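Local coordinates for protein tryptophanyl-tRNA synthetase (Cryptosporidium parvum Iowa II, PDB 3HV0) that probably catalyses the ATP-dependent attachment of L-tryptophan to its cognate tRNA, releasing AMP and diphosphate, through the class I synthetase core that binds tryptophan here, at residues A[111-116]-A[199-204]; A[226-231]-A[251-256]. All coordinates share one frame; numbering follows the deposited sequence.

Interaction 1 of 2, residues A[111-116]-A[199-204]; sequences VIQLTD and AVQAAP. With TRP (tryptophan), chain C.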
ATOM      1  N   VAL A 111      13.363 -10.670  11.848  1.00 25.54           N
ATOM      2  CA  VAL A 111      12.741  -9.578  11.127  1.00 25.29           C
ATOM      3  C   VAL A 111      11.523  -9.138  11.961  1.00 25.02           C
ATOM      4  O   VAL A 111      10.758  -9.993  12.341  1.00 25.82           O
ATOM      5  CB  VAL A 111      12.335 -10.113   9.718  1.00 25.78           C
ATOM      6  CG1 VAL A 111      10.901  -9.750   9.372  1.00 24.94           C
ATOM      7  CG2 VAL A 111      13.356  -9.665   8.645  1.00 24.15           C
ATOM      8  N   ILE A 112      11.383  -7.845  12.300  1.00 24.29           N
ATOM      9  CA  ILE A 112      10.353  -7.359  13.221  1.00 23.50           C
ATOM     10  C   ILE A 112       9.564  -6.136  12.641  1.00 24.22           C
ATOM     11  O   ILE A 112      10.154  -5.107  12.340  1.00 24.06           O
ATOM     12  CB  ILE A 112      10.964  -6.949  14.566  1.00 23.33           C
ATOM     13  CG1 ILE A 112      11.788  -8.103  15.184  1.00 24.45           C
ATOM     14  CG2 ILE A 112       9.906  -6.560  15.539  1.00 22.58           C
ATOM     15  CD1 ILE A 112      12.440  -7.791  16.526  1.00 21.36           C
ATOM     16  N   GLN A 113       8.236  -6.245  12.539  1.00 24.10           N
ATOM     17  CA  GLN A 113       7.408  -5.228  11.890  1.00 25.06           C
ATOM     18  C   GLN A 113       6.626  -4.364  12.892  1.00 25.33           C
ATOM     19  O   GLN A 113       5.816  -4.875  13.680  1.00 25.89           O
ATOM     20  CB  GLN A 113       6.413  -5.900  10.933  1.00 25.15           C
ATOM     21  CG  GLN A 113       5.428  -4.936  10.269  1.00 25.69           C
ATOM     22  CD  GLN A 113       4.383  -5.645   9.393  1.00 26.67           C
ATOM     23  OE1 GLN A 113       3.700  -6.553   9.850  1.00 28.77           O
ATOM     24  NE2 GLN A 113       4.266  -5.227   8.137  1.00 26.21           N
ATOM     25  N   LEU A 114       6.881  -3.066  12.895  1.00 24.93           N
ATOM     26  CA  LEU A 114       6.081  -2.189  13.712  1.00 25.07           C
ATOM     27  C   LEU A 114       4.962  -1.618  12.839  1.00 25.04           C
ATOM     28  O   LEU A 114       5.217  -0.891  11.900  1.00 25.80           O
ATOM     29  CB  LEU A 114       6.958  -1.130  14.352  1.00 24.95           C
ATOM     30  CG  LEU A 114       7.703  -1.807  15.514  1.00 25.81           C
ATOM     31  CD1 LEU A 114       9.217  -1.630  15.449  1.00 25.99           C
ATOM     32  CD2 LEU A 114       7.100  -1.351  16.828  1.00 25.98           C
ATOM     33  N   THR A 115       3.726  -1.981  13.145  1.00 24.80           N
ATOM     34  CA  THR A 115       2.612  -1.695  12.262  1.00 24.91           C
ATOM     35  C   THR A 115       1.973  -0.339  12.522  1.00 24.71           C
ATOM     36  O   THR A 115       0.786  -0.263  12.855  1.00 25.49           O
ATOM     37  CB  THR A 115       1.528  -2.820  12.317  1.00 24.80           C
ATOM     38  OG1 THR A 115       0.839  -2.825  13.577  1.00 23.34           O
ATOM     39  CG2 THR A 115       2.164  -4.143  12.115  1.00 24.69           C
ATOM     40  N   ASP A 116       2.719   0.744  12.317  1.00 24.87           N
ATOM     41  CA  ASP A 116       2.125   2.090  12.534  1.00 25.11           C
ATOM     42  C   ASP A 116       0.944   2.399  11.595  1.00 24.41           C
ATOM     43  O   ASP A 116       0.076   3.167  11.959  1.00 24.89           O
ATOM     44  CB  ASP A 116       3.159   3.216  12.486  1.00 25.20           C
ATOM     45  CG  ASP A 116       4.199   3.003  11.422  1.00 29.44           C
ATOM     46  OD1 ASP A 116       3.880   2.924  10.236  1.00 35.41           O
ATOM     47  OD2 ASP A 116       5.372   2.892  11.739  1.00 32.82           O
ATOM     48  N   ALA A 199      -2.591  -8.016   3.897  1.00 24.67           N
ATOM     49  CA  ALA A 199      -1.461  -8.301   2.995  1.00 24.62           C
ATOM     50  C   ALA A 199      -0.163  -7.672   3.509  1.00 24.80           C
ATOM     51  O   ALA A 199       0.912  -8.251   3.381  1.00 24.23           O
ATOM     52  CB  ALA A 199      -1.739  -7.831   1.604  1.00 24.35           C
ATOM     53  N   VAL A 200      -0.271  -6.487   4.107  1.00 25.34           N
ATOM     54  CA  VAL A 200       0.902  -5.813   4.693  1.00 25.29           C
ATOM     55  C   VAL A 200       1.530  -6.636   5.803  1.00 25.54           C
ATOM     56  O   VAL A 200       2.751  -6.721   5.895  1.00 25.76           O
ATOM     57  CB  VAL A 200       0.561  -4.407   5.209  1.00 25.05           C
ATOM     58  CG1 VAL A 200       1.796  -3.701   5.751  1.00 24.96           C
ATOM     59  CG2 VAL A 200      -0.047  -3.589   4.100  1.00 24.14           C
ATOM     60  N   GLN A 201       0.701  -7.274   6.622  1.00 25.77           N
ATOM     61  CA  GLN A 201       1.217  -8.127   7.689  1.00 25.75           C
ATOM     62  C   GLN A 201       1.668  -9.477   7.203  1.00 25.73           C
ATOM     63  O   GLN A 201       2.539 -10.082   7.802  1.00 26.61           O
ATOM     64  CB  GLN A 201       0.172  -8.358   8.753  1.00 26.14           C
ATOM     65  CG  GLN A 201       0.701  -9.164   9.910  1.00 25.98           C
ATOM     66  CD  GLN A 201       0.070  -8.846  11.206  1.00 26.19           C
ATOM     67  OE1 GLN A 201      -0.030  -9.704  12.057  1.00 29.85           O
ATOM     68  NE2 GLN A 201      -0.370  -7.625  11.376  1.00 29.35           N
ATOM     69  N   ALA A 202       1.023  -9.977   6.157  1.00 25.81           N
ATOM     70  CA  ALA A 202       1.407 -11.243   5.548  1.00 25.10           C
ATOM     71  C   ALA A 202       2.797 -11.172   4.911  1.00 24.54           C
ATOM     72  O   ALA A 202       3.606 -12.061   5.103  1.00 25.09           O
ATOM     73  CB  ALA A 202       0.386 -11.653   4.530  1.00 25.01           C
ATOM     74  N   ALA A 203       3.071 -10.082   4.201  1.00 24.11           N
ATOM     75  CA  ALA A 203       4.207  -9.975   3.288  1.00 23.90           C
ATOM     76  C   ALA A 203       5.604 -10.307   3.866  1.00 23.70           C
ATOM     77  O   ALA A 203       6.458 -10.832   3.146  1.00 24.05           O
ATOM     78  CB  ALA A 203       4.217  -8.592   2.601  1.00 23.21           C
ATOM     79  N   PRO A 204       5.854  -9.968   5.139  1.00 23.45           N
ATOM     80  CA  PRO A 204       7.166 -10.320   5.675  1.00 23.42           C
ATOM     81  C   PRO A 204       7.351 -11.811   5.953  1.00 23.27           C
ATOM     82  O   PRO A 204       8.499 -12.248   6.170  1.00 24.08           O
ATOM     83  CB  PRO A 204       7.259  -9.509   6.976  1.00 23.46           C
ATOM     84  CG  PRO A 204       6.240  -8.408   6.831  1.00 22.96           C
ATOM     85  CD  PRO A 204       5.146  -9.002   6.005  1.00 23.85           C
TER
HETATM   86  N   TRP C   1      -0.793  -6.585  14.183  1.00 40.92           N
HETATM   87  CA  TRP C   1       0.002  -7.188  15.293  1.00 41.82           C
HETATM   88  C   TRP C   1      -0.506  -6.674  16.632  1.00 42.03           C
HETATM   89  O   TRP C   1      -1.169  -5.621  16.687  1.00 42.03           O
HETATM   90  CB  TRP C   1       1.512  -6.917  15.145  1.00 41.01           C
HETATM   91  CG  TRP C   1       2.218  -7.884  14.225  1.00 40.98           C
HETATM   92  CD1 TRP C   1       2.655  -7.639  12.945  1.00 39.94           C
HETATM   93  CD2 TRP C   1       2.589  -9.242  14.511  1.00 40.06           C
HETATM   94  NE1 TRP C   1       3.265  -8.751  12.431  1.00 39.06           N
HETATM   95  CE2 TRP C   1       3.226  -9.753  13.364  1.00 39.94           C
HETATM   96  CE3 TRP C   1       2.444 -10.069  15.621  1.00 39.82           C
HETATM   97  CZ2 TRP C   1       3.717 -11.055  13.297  1.00 41.23           C
HETATM   98  CZ3 TRP C   1       2.928 -11.363  15.550  1.00 41.50           C
HETATM   99  CH2 TRP C   1       3.549 -11.847  14.387  1.00 40.91           C
HETATM  100  OXT TRP C   1      -0.260  -7.327  17.663  1.00 42.53           O
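Gln113 of strand 110-114 reaches across to helix 192-202, where its NE2 donates a hydrogen bond of 3.1 Å to Val200 O. The N-H points almost straight at the oxygen (162°), and that oxygen lies close to the plane of the Gln113 amide, although NE2 itself stands above the carbonyl plane instead of on a lone pair. An extended side chain, with CG anti to the backbone N (chi1 176°) and chi2 again near 180°, carries the amide this far. Outside the two segments NE2 also bonds to Asn157 OD1, while OE1 bonds to Tyr78 OH, a hydroxyl that is itself hydrogen-bonded to Gln201 O and to the bound tryptophan. With both ends engaged, rotation of the buried amide should be restricted.

Van der Waals contacts flank this polar link. Val200 CG1 packs against Gln113 NE2 at 3.8 Å, the two side chains crossing at about a right angle, and Pro204 CG approaches NE2 at 4.0 Å. The apolar pair Val111 CG1 and Pro204 CB meets more loosely, 4.4 Å apart, with Phe210 touching both residues.

Ligand contacts come from both segments. Gln113 OE1 lies 3.4 Å from NE1 of the tryptophan and Thr115 CG2 sits 3.6 Å from its CD1, both close to the indole plane. The aliphatic CG of Gln201 is 3.6 Å from NE1. Thr115 turns its OG1 to a hydrogen bond with Glu118, which also binds the ligand.

At the C-terminal end of a strand in the parallel part of the mixed sheet, Gln113 and, just after the strand, Thr115 thus border the pyrrole edge while the Gln201 side chain lies over a face, forming part of the tryptophan pocket in the Rossmann-type catalytic domain of a class I aminoacyl-tRNA synthetase.

Interaction 2 of 2, residues A[226-231]-A[251-256]; sequences HAIDQD and SIHSIF. With TRP (tryptophan), chain C.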
ATOM      1  N   HIS A 226       3.730 -15.924  17.326  1.00 23.22           N
ATOM      2  CA  HIS A 226       2.666 -14.932  17.544  1.00 23.85           C
ATOM      3  C   HIS A 226       1.644 -15.345  18.602  1.00 24.24           C
ATOM      4  O   HIS A 226       1.466 -16.523  18.898  1.00 24.86           O
ATOM      5  CB  HIS A 226       1.980 -14.572  16.209  1.00 23.20           C
ATOM      6  CG  HIS A 226       1.318 -15.726  15.516  1.00 23.00           C
ATOM      7  ND1 HIS A 226       0.041 -16.146  15.824  1.00 23.32           N
ATOM      8  CD2 HIS A 226       1.722 -16.494  14.473  1.00 22.54           C
ATOM      9  CE1 HIS A 226      -0.293 -17.153  15.032  1.00 20.97           C
ATOM     10  NE2 HIS A 226       0.705 -17.379  14.199  1.00 19.47           N
ATOM     11  N   ALA A 227       0.986 -14.364  19.197  1.00 25.01           N
ATOM     12  CA  ALA A 227      -0.171 -14.649  20.036  1.00 25.36           C
ATOM     13  C   ALA A 227      -1.191 -15.336  19.143  1.00 25.86           C
ATOM     14  O   ALA A 227      -1.273 -15.042  17.948  1.00 25.94           O
ATOM     15  CB  ALA A 227      -0.737 -13.372  20.621  1.00 25.12           C
ATOM     16  N   ILE A 228      -1.942 -16.270  19.707  1.00 26.37           N
ATOM     17  CA  ILE A 228      -2.843 -17.085  18.905  1.00 26.78           C
ATOM     18  C   ILE A 228      -3.846 -16.243  18.132  1.00 27.21           C
ATOM     19  O   ILE A 228      -4.348 -16.670  17.107  1.00 27.59           O
ATOM     20  CB  ILE A 228      -3.601 -18.123  19.757  1.00 26.84           C
ATOM     21  CG1 ILE A 228      -4.394 -19.075  18.863  1.00 26.88           C
ATOM     22  CG2 ILE A 228      -4.563 -17.439  20.738  1.00 26.74           C
ATOM     23  CD1 ILE A 228      -3.696 -19.415  17.570  1.00 26.67           C
ATOM     24  N   ASP A 229      -4.147 -15.052  18.618  1.00 27.96           N
ATOM     25  CA  ASP A 229      -5.166 -14.222  17.974  1.00 28.59           C
ATOM     26  C   ASP A 229      -4.694 -13.607  16.660  1.00 28.96           C
ATOM     27  O   ASP A 229      -5.508 -13.069  15.908  1.00 29.68           O
ATOM     28  CB  ASP A 229      -5.682 -13.140  18.925  1.00 28.51           C
ATOM     29  CG  ASP A 229      -4.733 -11.967  19.068  1.00 30.29           C
ATOM     30  OD1 ASP A 229      -5.184 -10.831  18.845  1.00 32.90           O
ATOM     31  OD2 ASP A 229      -3.542 -12.152  19.413  1.00 33.33           O
ATOM     32  N   GLN A 230      -3.395 -13.685  16.372  1.00 28.73           N
ATOM     33  CA  GLN A 230      -2.871 -13.206  15.088  1.00 28.44           C
ATOM     34  C   GLN A 230      -2.965 -14.266  13.985  1.00 28.65           C
ATOM     35  O   GLN A 230      -2.790 -13.944  12.805  1.00 29.28           O
ATOM     36  CB  GLN A 230      -1.419 -12.748  15.230  1.00 28.14           C
ATOM     37  CG  GLN A 230      -1.246 -11.648  16.240  1.00 27.44           C
ATOM     38  CD  GLN A 230      -1.930 -10.341  15.819  1.00 25.43           C
ATOM     39  OE1 GLN A 230      -1.795  -9.880  14.683  1.00 21.93           O
ATOM     40  NE2 GLN A 230      -2.625  -9.734  16.747  1.00 25.35           N
ATOM     41  N   ASP A 231      -3.277 -15.507  14.362  1.00 28.47           N
ATOM     42  CA  ASP A 231      -3.372 -16.625  13.423  1.00 28.39           C
ATOM     43  C   ASP A 231      -4.050 -16.371  12.052  1.00 28.58           C
ATOM     44  O   ASP A 231      -3.547 -16.877  11.039  1.00 28.80           O
ATOM     45  CB  ASP A 231      -4.054 -17.813  14.092  1.00 28.44           C
ATOM     46  CG  ASP A 231      -3.977 -19.071  13.244  1.00 28.78           C
ATOM     47  OD1 ASP A 231      -2.837 -19.455  12.867  1.00 27.66           O
ATOM     48  OD2 ASP A 231      -5.052 -19.660  12.956  1.00 29.49           O
ATOM     49  N   SER A 251       4.435 -21.362  11.928  1.00 20.68           N
ATOM     50  CA  SER A 251       4.178 -20.549  13.078  1.00 20.97           C
ATOM     51  C   SER A 251       4.158 -21.353  14.359  1.00 21.70           C
ATOM     52  O   SER A 251       3.930 -22.538  14.330  1.00 22.32           O
ATOM     53  CB  SER A 251       2.868 -19.753  12.900  1.00 20.94           C
ATOM     54  OG  SER A 251       1.848 -20.537  12.336  1.00 18.86           O
ATOM     55  N   ILE A 252       4.445 -20.673  15.463  1.00 22.40           N
ATOM     56  CA  ILE A 252       4.346 -21.208  16.801  1.00 23.29           C
ATOM     57  C   ILE A 252       3.626 -20.157  17.659  1.00 24.06           C
ATOM     58  O   ILE A 252       4.011 -18.994  17.656  1.00 24.49           O
ATOM     59  CB  ILE A 252       5.750 -21.573  17.355  1.00 23.25           C
ATOM     60  CG1 ILE A 252       5.632 -22.278  18.702  1.00 23.44           C
ATOM     61  CG2 ILE A 252       6.641 -20.358  17.447  1.00 22.24           C
ATOM     62  CD1 ILE A 252       6.802 -23.292  18.950  1.00 22.96           C
ATOM     63  N   HIS A 253       2.578 -20.571  18.373  1.00 24.82           N
ATOM     64  CA  HIS A 253       1.573 -19.649  18.879  1.00 25.58           C
ATOM     65  C   HIS A 253       1.496 -19.643  20.386  1.00 25.78           C
ATOM     66  O   HIS A 253       1.486 -20.704  20.993  1.00 25.48           O
ATOM     67  CB  HIS A 253       0.173 -20.022  18.386  1.00 26.04           C
ATOM     68  CG  HIS A 253       0.106 -20.454  16.958  1.00 27.75           C
ATOM     69  ND1 HIS A 253      -0.686 -21.499  16.543  1.00 29.49           N
ATOM     70  CD2 HIS A 253       0.726 -19.985  15.850  1.00 29.91           C
ATOM     71  CE1 HIS A 253      -0.564 -21.648  15.237  1.00 31.35           C
ATOM     72  NE2 HIS A 253       0.287 -20.740  14.791  1.00 30.79           N
ATOM     73  N   SER A 254       1.349 -18.451  20.971  1.00 26.30           N
ATOM     74  CA  SER A 254       1.254 -18.314  22.430  1.00 26.97           C
ATOM     75  C   SER A 254      -0.125 -17.916  22.952  1.00 27.78           C
ATOM     76  O   SER A 254      -0.927 -17.293  22.257  1.00 27.74           O
ATOM     77  CB  SER A 254       2.287 -17.326  22.960  1.00 26.74           C
ATOM     78  OG  SER A 254       2.057 -16.033  22.453  1.00 26.47           O
ATOM     79  N   ILE A 255      -0.377 -18.305  24.198  1.00 28.96           N
ATOM     80  CA  ILE A 255      -1.588 -17.947  24.907  1.00 30.13           C
ATOM     81  C   ILE A 255      -1.336 -16.595  25.571  1.00 31.51           C
ATOM     82  O   ILE A 255      -0.229 -16.339  26.058  1.00 31.52           O
ATOM     83  CB  ILE A 255      -1.953 -19.024  25.950  1.00 29.93           C
ATOM     84  CG1 ILE A 255      -3.409 -18.876  26.384  1.00 30.12           C
ATOM     85  CG2 ILE A 255      -1.013 -18.969  27.141  1.00 29.91           C
ATOM     86  CD1 ILE A 255      -4.404 -19.406  25.362  1.00 30.60           C
ATOM     87  N   PHE A 256      -2.351 -15.728  25.581  1.00 33.22           N
ATOM     88  CA  PHE A 256      -2.155 -14.337  26.018  1.00 34.21           C
ATOM     89  C   PHE A 256      -2.080 -14.237  27.541  1.00 34.82           C
ATOM     90  O   PHE A 256      -2.693 -15.029  28.270  1.00 34.65           O
ATOM     91  CB  PHE A 256      -3.189 -13.366  25.383  1.00 34.40           C
ATOM     92  CG  PHE A 256      -4.567 -13.382  26.027  1.00 35.77           C
ATOM     93  CD1 PHE A 256      -4.920 -12.420  26.987  1.00 36.58           C
ATOM     94  CD2 PHE A 256      -5.528 -14.321  25.641  1.00 36.62           C
ATOM     95  CE1 PHE A 256      -6.199 -12.415  27.578  1.00 36.44           C
ATOM     96  CE2 PHE A 256      -6.814 -14.323  26.232  1.00 36.90           C
ATOM     97  CZ  PHE A 256      -7.145 -13.368  27.202  1.00 36.24           C
TER
HETATM   98  N   TRP C   1      -0.793  -6.585  14.183  1.00 40.92           N
HETATM   99  CA  TRP C   1       0.002  -7.188  15.293  1.00 41.82           C
HETATM  100  C   TRP C   1      -0.506  -6.674  16.632  1.00 42.03           C
HETATM  101  O   TRP C   1      -1.169  -5.621  16.687  1.00 42.03           O
HETATM  102  CB  TRP C   1       1.512  -6.917  15.145  1.00 41.01           C
HETATM  103  CG  TRP C   1       2.218  -7.884  14.225  1.00 40.98           C
HETATM  104  CD1 TRP C   1       2.655  -7.639  12.945  1.00 39.94           C
HETATM  105  CD2 TRP C   1       2.589  -9.242  14.511  1.00 40.06           C
HETATM  106  NE1 TRP C   1       3.265  -8.751  12.431  1.00 39.06           N
HETATM  107  CE2 TRP C   1       3.226  -9.753  13.364  1.00 39.94           C
HETATM  108  CE3 TRP C   1       2.444 -10.069  15.621  1.00 39.82           C
HETATM  109  CZ2 TRP C   1       3.717 -11.055  13.297  1.00 41.23           C
HETATM  110  CZ3 TRP C   1       2.928 -11.363  15.550  1.00 41.50           C
HETATM  111  CH2 TRP C   1       3.549 -11.847  14.387  1.00 40.91           C
HETATM  112  OXT TRP C   1      -0.260  -7.327  17.663  1.00 42.53           O
HETATM  113  O   HOH W   1      -0.189 -18.936  12.400  1.00 14.78           O
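His226 and Ala227 pair in parallel register with His253 and Ser254, and three backbone hydrogen bonds join the strands: His226 N to Ile252 O, Ser254 N to His226 O (2.8 Å), and Ile228 N to Ser254 O, the last carrying the pairing into the 3-10 turn that follows.

On the face bearing the two histidines, their side chains run alongside each other and point the same way. The rings are tilted by 36° with centroids 4.4 Å apart, and His226 NE2 comes to 3.1 Å from His253 CD2, a tight approach. His226 ND1 donates to Ala227 O (2.7 Å), nearly straight at 169°, while Gln230 N reaches the same oxygen from the opposite face of its carbonyl plane. That double grip ties the ring to the turn. A water lies at the NE2 edge of the His226 ring, at a doubtfully short distance, and bonds to Ser251 OG and, as donor, to Asp231 OD1 (2.7 Å); Asp231 is also salt-bridged to Arg60, a nearby charge that probably helps to balance the carboxylate. Ile228 CD1 comes to 3.8 Å from His253 ND1.

His226 CB touches CZ3 of the bound tryptophan at 3.4 Å. The arrangement is that of a right-handed beta-alpha-beta unit, strand 222-227, helix 231-240 and strand 250-254, whose first strand lines the indole pocket of the Rossmann fold.

The two interactions follow one another along the chain, interaction 1 closing before interaction 2 opens, and their centres lie about 15 Å apart. Both reach the same mixed sheet: strand 110-114 and the paired strands 222-227 and 250-254 are separated in it only by strand 76-81, which supplies Tyr78 to the ligand. Residues 199-204 lie outside the sheet and touch interaction 2 through Gln201 against Gln230. The tryptophan lies between the two contacts and touches both. One amino-acid pocket is therefore assembled from segments far apart in sequence within the class I catalytic domain, in a chain that is the C-terminal, catalytic part of the full-length synthetase.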